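Local coordinates for protein beta-hexosaminidase (Neisseria gonorrhoeae, PDB 6JTJ) that probably takes part in peptidoglycan recycling by cleaving the terminal beta-1,4-linked N-acetylglucosamine from cell-wall fragments, at residues I42-D50 / L346-E354; P186-Q197 / P243-M252. All blocks are in the same frame, centred on the assembly; numbering follows the deposited sequence.

Contact 1 of 2, residues I42-D50 / L346-E354; sequences IPRGPVMAD and LAGRWQYME
R44 lies across the indole of W350 with its aliphatic part, CB standing over one face 3.8 Å from the centroid of the five-membered ring in a CH-pi contact. Its chain then runs extended past W350 CB. R44 NH1 donates to Q351 OE1 at 2.8 Å in a nearly straight bond (175°), guanidinium and amide being almost coplanar, while R44 NH2 forms a long salt bridge, a weak hydrogen bond, with E354 OE1 at 3.3 Å, just past the helix. The stronger partner of R44 NH2 is the backbone O of E99, and a water joins R44 NH1 to A347 O. At the indole edge, W350 NE1 donates to G45 O at 2.9 Å, the nitrogen sitting above the carbonyl plane. Strand 47-49 of the TIM-type barrel of family 3 glycosidases pairs in parallel with 69-74 and 321-323; helix 346-352 packs on the loop entering it. M48 CE reaches the other end of the indole, 3.9 Å from W350 CZ3 and in the ring plane; CG anti to the backbone N (chi1 180°) and a bend at chi3 carry it there. Beside these, L346 CD2 rests on P46 CB at 3.9 Å. I321 and I101, from strands 321-323 and 101-108, also touch W350.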
loop_
_atom_site.group_PDB
_atom_site.type_symbol
_atom_site.label_atom_id
_atom_site.label_comp_id
_atom_site.label_asym_id
_atom_site.label_seq_id
_atom_site.Cartn_x
_atom_site.Cartn_y
_atom_site.Cartn_z
ATOM N N ILE C 42 -23.808 4.124 -29.144
ATOM C CA ILE C 42 -24.241 3.364 -27.970
ATOM C C ILE C 42 -23.971 4.209 -26.721
ATOM O O ILE C 42 -22.868 4.721 -26.555
ATOM C CB ILE C 42 -23.428 2.060 -27.831
ATOM C CG1 ILE C 42 -23.265 1.368 -29.192
ATOM C CG2 ILE C 42 -24.078 1.129 -26.815
ATOM C CD1 ILE C 42 -22.327 0.172 -29.178
ATOM N N PRO C 43 -24.971 4.374 -25.851
ATOM C CA PRO C 43 -24.657 5.098 -24.626
ATOM C C PRO C 43 -23.503 4.436 -23.844
ATOM O O PRO C 43 -23.296 3.204 -23.927
ATOM C CB PRO C 43 -25.963 5.033 -23.827
ATOM C CG PRO C 43 -27.030 4.747 -24.831
ATOM C CD PRO C 43 -26.379 3.957 -25.914
ATOM N N ARG C 44 -22.744 5.251 -23.118
ATOM C CA ARG C 44 -21.660 4.723 -22.291
ATOM C C ARG C 44 -22.270 3.920 -21.162
ATOM O O ARG C 44 -23.121 4.422 -20.432
ATOM C CB ARG C 44 -20.822 5.851 -21.729
ATOM C CG ARG C 44 -20.051 6.640 -22.754
ATOM C CD ARG C 44 -19.369 7.819 -22.090
ATOM N NE ARG C 44 -18.469 8.518 -22.997
ATOM C CZ ARG C 44 -18.497 9.815 -23.267
ATOM N NH1 ARG C 44 -19.377 10.640 -22.685
ATOM N NH2 ARG C 44 -17.614 10.300 -24.125
ATOM N N GLY C 45 -21.865 2.659 -21.051
ATOM C CA GLY C 45 -22.358 1.789 -19.989
ATOM C C GLY C 45 -21.720 2.095 -18.652
ATOM O O GLY C 45 -20.808 2.906 -18.575
ATOM N N PRO C 46 -22.174 1.419 -17.588
ATOM C CA PRO C 46 -21.685 1.697 -16.230
ATOM C C PRO C 46 -20.487 0.863 -15.780
ATOM O O PRO C 46 -20.235 0.763 -14.591
ATOM C CB PRO C 46 -22.905 1.362 -15.366
ATOM C CG PRO C 46 -23.544 0.226 -16.088
ATOM C CD PRO C 46 -23.346 0.523 -17.564
ATOM N N VAL C 47 -19.756 0.268 -16.704
ATOM C CA VAL C 47 -18.598 -0.540 -16.341
ATOM C C VAL C 47 -17.366 0.093 -16.935
ATOM O O VAL C 47 -17.367 0.443 -18.111
ATOM C CB VAL C 47 -18.734 -1.980 -16.870
ATOM C CG1 VAL C 47 -17.476 -2.789 -16.596
ATOM C CG2 VAL C 47 -19.938 -2.663 -16.249
ATOM N N MET C 48 -16.321 0.231 -16.136
ATOM C CA MET C 48 -15.027 0.660 -16.633
ATOM C C MET C 48 -14.117 -0.554 -16.628
ATOM O O MET C 48 -13.878 -1.170 -15.600
ATOM C CB MET C 48 -14.444 1.773 -15.772
ATOM C CG MET C 48 -13.081 2.267 -16.227
ATOM S SD MET C 48 -12.519 3.790 -15.401
ATOM C CE MET C 48 -12.991 5.026 -16.597
ATOM N N ALA C 49 -13.647 -0.931 -17.801
ATOM C CA ALA C 49 -12.860 -2.148 -17.936
ATOM C C ALA C 49 -11.431 -1.746 -18.234
ATOM O O ALA C 49 -11.073 -0.595 -18.039
ATOM C CB ALA C 49 -13.449 -3.031 -19.027
ATOM N N ASP C 50 -10.615 -2.688 -18.688
ATOM C CA ASP C 50 -9.245 -2.376 -19.050
ATOM C C ASP C 50 -8.776 -3.321 -20.144
ATOM O O ASP C 50 -9.560 -4.074 -20.690
ATOM C CB ASP C 50 -8.345 -2.431 -17.814
ATOM C CG ASP C 50 -8.198 -3.818 -17.254
ATOM O OD1 ASP C 50 -8.757 -4.785 -17.833
ATOM O OD2 ASP C 50 -7.537 -3.932 -16.197
ATOM N N LEU C 346 -26.278 9.103 -15.495
ATOM C CA LEU C 346 -25.019 8.504 -15.886
ATOM C C LEU C 346 -24.395 9.224 -17.072
ATOM O O LEU C 346 -23.200 9.509 -17.062
ATOM C CB LEU C 346 -25.191 7.020 -16.199
ATOM C CG LEU C 346 -23.880 6.237 -16.452
ATOM C CD1 LEU C 346 -22.840 6.325 -15.342
ATOM C CD2 LEU C 346 -24.153 4.761 -16.720
ATOM N N ALA C 347 -25.189 9.468 -18.114
ATOM C CA ALA C 347 -24.661 10.001 -19.368
ATOM C C ALA C 347 -23.997 11.343 -19.153
ATOM O O ALA C 347 -22.918 11.583 -19.699
ATOM C CB ALA C 347 -25.768 10.131 -20.421
ATOM N N GLY C 348 -24.639 12.194 -18.361
ATOM C CA GLY C 348 -24.090 13.505 -18.037
ATOM C C GLY C 348 -22.863 13.407 -17.145
ATOM O O GLY C 348 -21.907 14.182 -17.292
ATOM N N ARG C 349 -22.892 12.468 -16.201
ATOM C CA ARG C 349 -21.750 12.237 -15.316
ATOM C C ARG C 349 -20.504 11.765 -16.078
ATOM O O ARG C 349 -19.408 12.227 -15.795
ATOM C CB ARG C 349 -22.136 11.262 -14.195
ATOM C CG ARG C 349 -22.980 11.933 -13.130
ATOM C CD ARG C 349 -23.563 10.970 -12.116
ATOM N NE ARG C 349 -24.338 11.704 -11.114
ATOM C CZ ARG C 349 -25.205 11.154 -10.282
ATOM N NH1 ARG C 349 -25.418 9.845 -10.294
ATOM N NH2 ARG C 349 -25.860 11.910 -9.420
ATOM N N TRP C 350 -20.662 10.830 -17.008
ATOM C CA TRP C 350 -19.552 10.456 -17.890
ATOM C C TRP C 350 -19.093 11.660 -18.728
ATOM O O TRP C 350 -17.904 11.885 -18.912
ATOM C CB TRP C 350 -19.963 9.357 -18.876
ATOM C CG TRP C 350 -19.865 7.895 -18.456
ATOM C CD1 TRP C 350 -20.888 6.986 -18.455
ATOM C CD2 TRP C 350 -18.685 7.158 -18.093
ATOM N NE1 TRP C 350 -20.424 5.753 -18.092
ATOM C CE2 TRP C 350 -19.075 5.819 -17.889
ATOM C CE3 TRP C 350 -17.343 7.500 -17.933
ATOM C CZ2 TRP C 350 -18.179 4.826 -17.510
ATOM C CZ3 TRP C 350 -16.440 6.503 -17.568
ATOM C CH2 TRP C 350 -16.863 5.188 -17.360
ATOM N N GLN C 351 -20.047 12.396 -19.287
ATOM C CA GLN C 351 -19.724 13.439 -20.248
ATOM C C GLN C 351 -18.966 14.592 -19.614
ATOM O O GLN C 351 -18.076 15.157 -20.233
ATOM C CB GLN C 351 -20.988 13.965 -20.974
ATOM C CG GLN C 351 -20.677 14.929 -22.151
ATOM C CD GLN C 351 -19.507 14.512 -23.108
ATOM O OE1 GLN C 351 -19.205 13.327 -23.340
ATOM N NE2 GLN C 351 -18.831 15.522 -23.656
ATOM N N TYR C 352 -19.320 14.934 -18.385
ATOM C CA TYR C 352 -18.586 15.936 -17.621
ATOM C C TYR C 352 -17.076 15.613 -17.531
ATOM O O TYR C 352 -16.258 16.521 -17.468
ATOM C CB TYR C 352 -19.191 16.054 -16.227
ATOM C CG TYR C 352 -18.661 17.205 -15.393
ATOM C CD1 TYR C 352 -18.947 18.535 -15.725
ATOM C CD2 TYR C 352 -17.896 16.964 -14.263
ATOM C CE1 TYR C 352 -18.475 19.587 -14.947
ATOM C CE2 TYR C 352 -17.424 17.996 -13.482
ATOM C CZ TYR C 352 -17.702 19.303 -13.825
ATOM O OH TYR C 352 -17.204 20.309 -13.027
ATOM N N MET C 353 -16.712 14.330 -17.580
ATOM C CA MET C 353 -15.301 13.919 -17.507
ATOM C C MET C 353 -14.551 13.930 -18.841
ATOM O O MET C 353 -13.344 13.708 -18.857
ATOM C CB MET C 353 -15.200 12.524 -16.889
ATOM C CG MET C 353 -15.659 12.464 -15.432
ATOM S SD MET C 353 -15.367 10.845 -14.697
ATOM C CE MET C 353 -16.140 9.710 -15.850
ATOM N N GLU C 354 -15.250 14.151 -19.954
ATOM C CA GLU C 354 -14.588 14.150 -21.260
ATOM C C GLU C 354 -13.541 15.254 -21.292
ATOM O O GLU C 354 -13.735 16.324 -20.727
ATOM C CB GLU C 354 -15.554 14.330 -22.442
ATOM C CG GLU C 354 -15.071 13.586 -23.686
ATOM C CD GLU C 354 -16.100 13.539 -24.810
ATOM O OE1 GLU C 354 -15.993 12.664 -25.721
ATOM O OE2 GLU C 354 -17.033 14.382 -24.768
HETATM O O HOH W 1 -22.146 10.358 -21.708
#

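Contact 2 of 2, residues P186-Q197 / P243-M252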
loop_
_atom_site.group_PDB
_atom_site.type_symbol
_atom_site.label_atom_id
_atom_site.label_comp_id
_atom_site.label_asym_id
_atom_site.label_seq_id
_atom_site.Cartn_x
_atom_site.Cartn_y
_atom_site.Cartn_z
ATOM N N PRO C 186 -6.160 19.736 7.092
ATOM C CA PRO C 186 -7.261 19.788 6.107
ATOM C C PRO C 186 -7.334 21.064 5.275
ATOM O O PRO C 186 -7.623 20.997 4.084
ATOM C CB PRO C 186 -8.518 19.620 6.967
ATOM C CG PRO C 186 -8.092 19.734 8.390
ATOM C CD PRO C 186 -6.643 19.359 8.443
ATOM N N GLU C 187 -6.984 22.209 5.852
ATOM C CA GLU C 187 -6.962 23.466 5.084
ATOM C C GLU C 187 -5.890 23.467 4.011
ATOM O O GLU C 187 -6.114 23.899 2.881
ATOM C CB GLU C 187 -6.765 24.688 5.998
ATOM C CG GLU C 187 -6.963 26.024 5.221
ATOM C CD GLU C 187 -8.385 26.250 4.672
ATOM O OE1 GLU C 187 -9.375 25.663 5.182
ATOM O OE2 GLU C 187 -8.518 27.041 3.708
ATOM N N ALA C 188 -4.702 23.001 4.360
ATOM C CA ALA C 188 -3.638 22.898 3.363
ATOM C C ALA C 188 -4.038 21.918 2.246
ATOM O O ALA C 188 -3.832 22.184 1.058
ATOM C CB ALA C 188 -2.342 22.444 4.020
ATOM N N VAL C 189 -4.612 20.788 2.635
ATOM C CA VAL C 189 -4.999 19.777 1.634
ATOM C C VAL C 189 -6.028 20.369 0.670
ATOM O O VAL C 189 -5.874 20.289 -0.540
ATOM C CB VAL C 189 -5.533 18.497 2.293
ATOM C CG1 VAL C 189 -6.139 17.557 1.245
ATOM C CG2 VAL C 189 -4.417 17.792 3.052
ATOM N N ALA C 190 -7.050 20.996 1.222
ATOM C CA ALA C 190 -8.134 21.570 0.412
ATOM C C ALA C 190 -7.607 22.599 -0.544
ATOM O O ALA C 190 -7.877 22.553 -1.744
ATOM C CB ALA C 190 -9.212 22.183 1.303
ATOM N N ARG C 191 -6.782 23.506 -0.050
ATOM C CA ARG C 191 -6.291 24.583 -0.910
ATOM C C ARG C 191 -5.307 24.094 -1.972
ATOM O O ARG C 191 -5.375 24.526 -3.126
ATOM C CB ARG C 191 -5.707 25.723 -0.063
ATOM C CG ARG C 191 -6.785 26.370 0.866
ATOM C CD ARG C 191 -7.215 27.728 0.338
ATOM N NE ARG C 191 -7.644 27.795 -1.054
ATOM C CZ ARG C 191 -8.898 27.812 -1.520
ATOM N NH1 ARG C 191 -9.948 27.676 -0.725
ATOM N NH2 ARG C 191 -9.085 27.963 -2.835
ATOM N N LEU C 192 -4.409 23.169 -1.620
ATOM C CA LEU C 192 -3.503 22.631 -2.635
ATOM C C LEU C 192 -4.272 21.845 -3.677
ATOM O O LEU C 192 -3.979 21.907 -4.873
ATOM C CB LEU C 192 -2.419 21.766 -1.984
ATOM C CG LEU C 192 -1.473 22.588 -1.096
ATOM C CD1 LEU C 192 -0.648 21.693 -0.182
ATOM C CD2 LEU C 192 -0.567 23.439 -1.980
ATOM N N ALA C 193 -5.275 21.103 -3.225
ATOM C CA ALA C 193 -6.098 20.319 -4.146
ATOM C C ALA C 193 -6.827 21.237 -5.134
ATOM O O ALA C 193 -6.853 20.964 -6.325
ATOM C CB ALA C 193 -7.097 19.472 -3.353
ATOM N N LEU C 194 -7.439 22.299 -4.628
ATOM C CA LEU C 194 -8.146 23.254 -5.486
ATOM C C LEU C 194 -7.236 23.900 -6.519
ATOM O O LEU C 194 -7.597 24.047 -7.692
ATOM C CB LEU C 194 -8.814 24.338 -4.640
ATOM C CG LEU C 194 -10.006 23.890 -3.804
ATOM C CD1 LEU C 194 -10.353 24.951 -2.760
ATOM C CD2 LEU C 194 -11.213 23.611 -4.690
ATOM N N ALA C 195 -6.011 24.211 -6.106
ATOM C CA ALA C 195 -5.015 24.758 -7.034
ATOM C C ALA C 195 -4.590 23.738 -8.063
ATOM O O ALA C 195 -4.395 24.057 -9.259
ATOM C CB ALA C 195 -3.798 25.256 -6.260
ATOM N N LEU C 196 -4.391 22.496 -7.624
ATOM C CA LEU C 196 -4.058 21.445 -8.588
ATOM C C LEU C 196 -5.200 21.310 -9.586
ATOM O O LEU C 196 -4.969 21.155 -10.788
ATOM C CB LEU C 196 -3.829 20.105 -7.876
ATOM C CG LEU C 196 -3.341 18.983 -8.809
ATOM C CD1 LEU C 196 -1.823 18.935 -8.880
ATOM C CD2 LEU C 196 -3.862 17.641 -8.338
ATOM N N GLN C 197 -6.426 21.331 -9.073
ATOM C CA GLN C 197 -7.628 21.153 -9.905
ATOM C C GLN C 197 -7.708 22.200 -11.033
ATOM O O GLN C 197 -8.001 21.864 -12.179
ATOM C CB GLN C 197 -8.883 21.189 -9.019
ATOM C CG GLN C 197 -10.205 21.151 -9.781
ATOM C CD GLN C 197 -11.388 20.905 -8.875
ATOM O OE1 GLN C 197 -11.901 19.784 -8.802
ATOM N NE2 GLN C 197 -11.797 21.931 -8.128
ATOM N N PRO C 243 -11.985 18.485 2.913
ATOM C CA PRO C 243 -11.493 18.676 1.525
ATOM C C PRO C 243 -12.438 18.117 0.452
ATOM O O PRO C 243 -12.531 18.682 -0.631
ATOM C CB PRO C 243 -10.154 17.937 1.508
ATOM C CG PRO C 243 -9.728 17.872 2.943
ATOM C CD PRO C 243 -10.978 17.854 3.777
ATOM N N PHE C 244 -13.146 17.041 0.774
ATOM C CA PHE C 244 -14.114 16.481 -0.134
ATOM C C PHE C 244 -15.292 17.444 -0.328
ATOM O O PHE C 244 -15.689 17.690 -1.464
ATOM C CB PHE C 244 -14.610 15.109 0.347
ATOM C CG PHE C 244 -13.571 14.010 0.237
ATOM C CD1 PHE C 244 -13.360 13.352 -0.951
ATOM C CD2 PHE C 244 -12.809 13.649 1.333
ATOM C CE1 PHE C 244 -12.404 12.354 -1.057
ATOM C CE2 PHE C 244 -11.850 12.648 1.247
ATOM C CZ PHE C 244 -11.633 12.014 0.038
ATOM N N ARG C 245 -15.813 18.014 0.755
ATOM C CA ARG C 245 -16.893 19.005 0.644
ATOM C C ARG C 245 -16.518 20.172 -0.240
ATOM O O ARG C 245 -17.264 20.559 -1.139
ATOM C CB ARG C 245 -17.267 19.565 2.006
ATOM C CG ARG C 245 -18.103 18.632 2.841
ATOM C CD ARG C 245 -18.632 19.461 4.005
ATOM N NE ARG C 245 -20.058 19.168 4.338
ATOM C CZ ARG C 245 -20.514 18.025 4.852
ATOM N NH1 ARG C 245 -19.674 17.053 5.147
ATOM N NH2 ARG C 245 -21.818 17.861 5.089
ATOM N N ILE C 246 -15.334 20.712 0.014
ATOM C CA ILE C 246 -14.877 21.899 -0.680
ATOM C C ILE C 246 -14.636 21.585 -2.162
ATOM O O ILE C 246 -15.023 22.364 -3.039
ATOM C CB ILE C 246 -13.614 22.453 0.006
ATOM C CG1 ILE C 246 -13.977 22.952 1.418
ATOM C CG2 ILE C 246 -13.004 23.572 -0.810
ATOM C CD1 ILE C 246 -12.788 23.239 2.345
ATOM N N MET C 247 -13.981 20.459 -2.447
ATOM C CA MET C 247 -13.741 20.062 -3.847
ATOM C C MET C 247 -15.045 19.798 -4.591
ATOM O O MET C 247 -15.188 20.185 -5.754
ATOM C CB MET C 247 -12.851 18.849 -3.900
ATOM C CG MET C 247 -11.410 19.158 -3.547
ATOM S SD MET C 247 -10.560 19.934 -4.925
ATOM C CE MET C 247 -10.235 18.537 -5.984
ATOM N N SER C 248 -15.998 19.166 -3.909
ATOM C CA SER C 248 -17.314 18.945 -4.464
ATOM C C SER C 248 -17.943 20.279 -4.866
ATOM O O SER C 248 -18.403 20.439 -5.981
ATOM C CB SER C 248 -18.212 18.226 -3.453
ATOM O OG SER C 248 -19.501 18.002 -3.999
ATOM N N ARG C 249 -17.947 21.232 -3.943
ATOM C CA ARG C 249 -18.495 22.562 -4.206
ATOM C C ARG C 249 -17.846 23.213 -5.401
ATOM O O ARG C 249 -18.511 23.858 -6.186
ATOM C CB ARG C 249 -18.286 23.477 -3.011
ATOM C CG ARG C 249 -19.428 24.448 -2.807
ATOM C CD ARG C 249 -18.973 25.809 -2.308
ATOM N NE ARG C 249 -18.066 25.736 -1.163
ATOM C CZ ARG C 249 -16.819 26.219 -1.114
ATOM N NH1 ARG C 249 -16.259 26.829 -2.155
ATOM N NH2 ARG C 249 -16.111 26.080 0.009
ATOM N N GLU C 250 -16.542 23.008 -5.563
ATOM C CA GLU C 250 -15.793 23.629 -6.646
ATOM C C GLU C 250 -15.684 22.815 -7.918
ATOM O O GLU C 250 -14.799 23.070 -8.742
ATOM C CB GLU C 250 -14.397 24.006 -6.146
ATOM C CG GLU C 250 -14.430 25.020 -5.006
ATOM C CD GLU C 250 -15.056 26.335 -5.415
ATOM O OE1 GLU C 250 -14.714 26.823 -6.514
ATOM O OE2 GLU C 250 -15.918 26.844 -4.662
ATOM N N GLY C 251 -16.562 21.831 -8.106
ATOM C CA GLY C 251 -16.692 21.180 -9.428
ATOM C C GLY C 251 -15.942 19.872 -9.664
ATOM O O GLY C 251 -15.808 19.431 -10.799
ATOM N N MET C 252 -15.487 19.219 -8.592
ATOM C CA MET C 252 -14.852 17.900 -8.706
ATOM C C MET C 252 -15.764 16.935 -9.461
ATOM O O MET C 252 -16.953 16.853 -9.158
ATOM C CB MET C 252 -14.551 17.367 -7.301
ATOM C CG MET C 252 -13.933 15.981 -7.256
ATOM S SD MET C 252 -13.390 15.540 -5.586
ATOM C CE MET C 252 -14.916 15.623 -4.665
HETATM O O HOH W 2 -13.376 18.567 -11.660
#
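The side-chain amide of Q197 meets the end of the helix 242-249 through both of its polar atoms: OE1 lies 3.5 Å from M247 CE and equally near M252 CA, while NE2 is turned to E250, close to its carbonyl O but at an angle too poor for a hydrogen bond. Q197 OE1 accepts from S207 OG and, weakly, from a water that also donates to G251 O. Its extended chain, CG turned opposite the backbone N (chi1 174°), reaches across to the partner helix end. L194 CD1 lies over one face of the R191 guanidinium, offset toward its rim, within their own helix.

Aliphatic groups make the rest of the interface. L194 forks over the partner helix, CD1 against I246 CG2 at 3.6 Å and CD2 against E250 CB at 3.5 Å. M247 runs antiparallel alongside L194, its SD 3.7 Å from L194 CD2; bends at chi2 and chi3 also place M247 SD 3.8 Å from A193 CB. Toward the N-terminal end, A190 CB meets I246 CD1 at 3.9 Å, and P243 CG lies 4.0 Å from V189 CG1. The axes of 186-197 and 243-249 come within 9.2 Å and run roughly parallel, crossing at -27°, with A190 and A193 facing the partner helix. That helix ends in a Schellman motif, M252 N bonding to M247 O and G251 N to S248 O, with G251 at positive phi as the C-prime residue, just before strand 254-257 of the sheet.

How the contacts relate
Contact 1 is the more buried of the two and ties a strand of the central sheet, with its lead-in loop, to helix 346-352 far along the chain; contact 2 joins two helices, 186-202 and 242-249, and is only partly buried. Their chemistry follows: around 42-50 and 346-354 an indole and a guanidinium combine a CH-pi contact with hydrogen bonds and a salt bridge, whereas 186-197 and 243-252 meet mainly through alanine, leucine, isoleucine, methionine and proline, with a glutamine amide at the helix end. Although the centres lie 24 Å apart, they touch at one point, where Y352 OH probably hydrogen-bonds G251 O at 2.8 Å. Along the chain, contact 2 is nested within the loop that contact 1 closes.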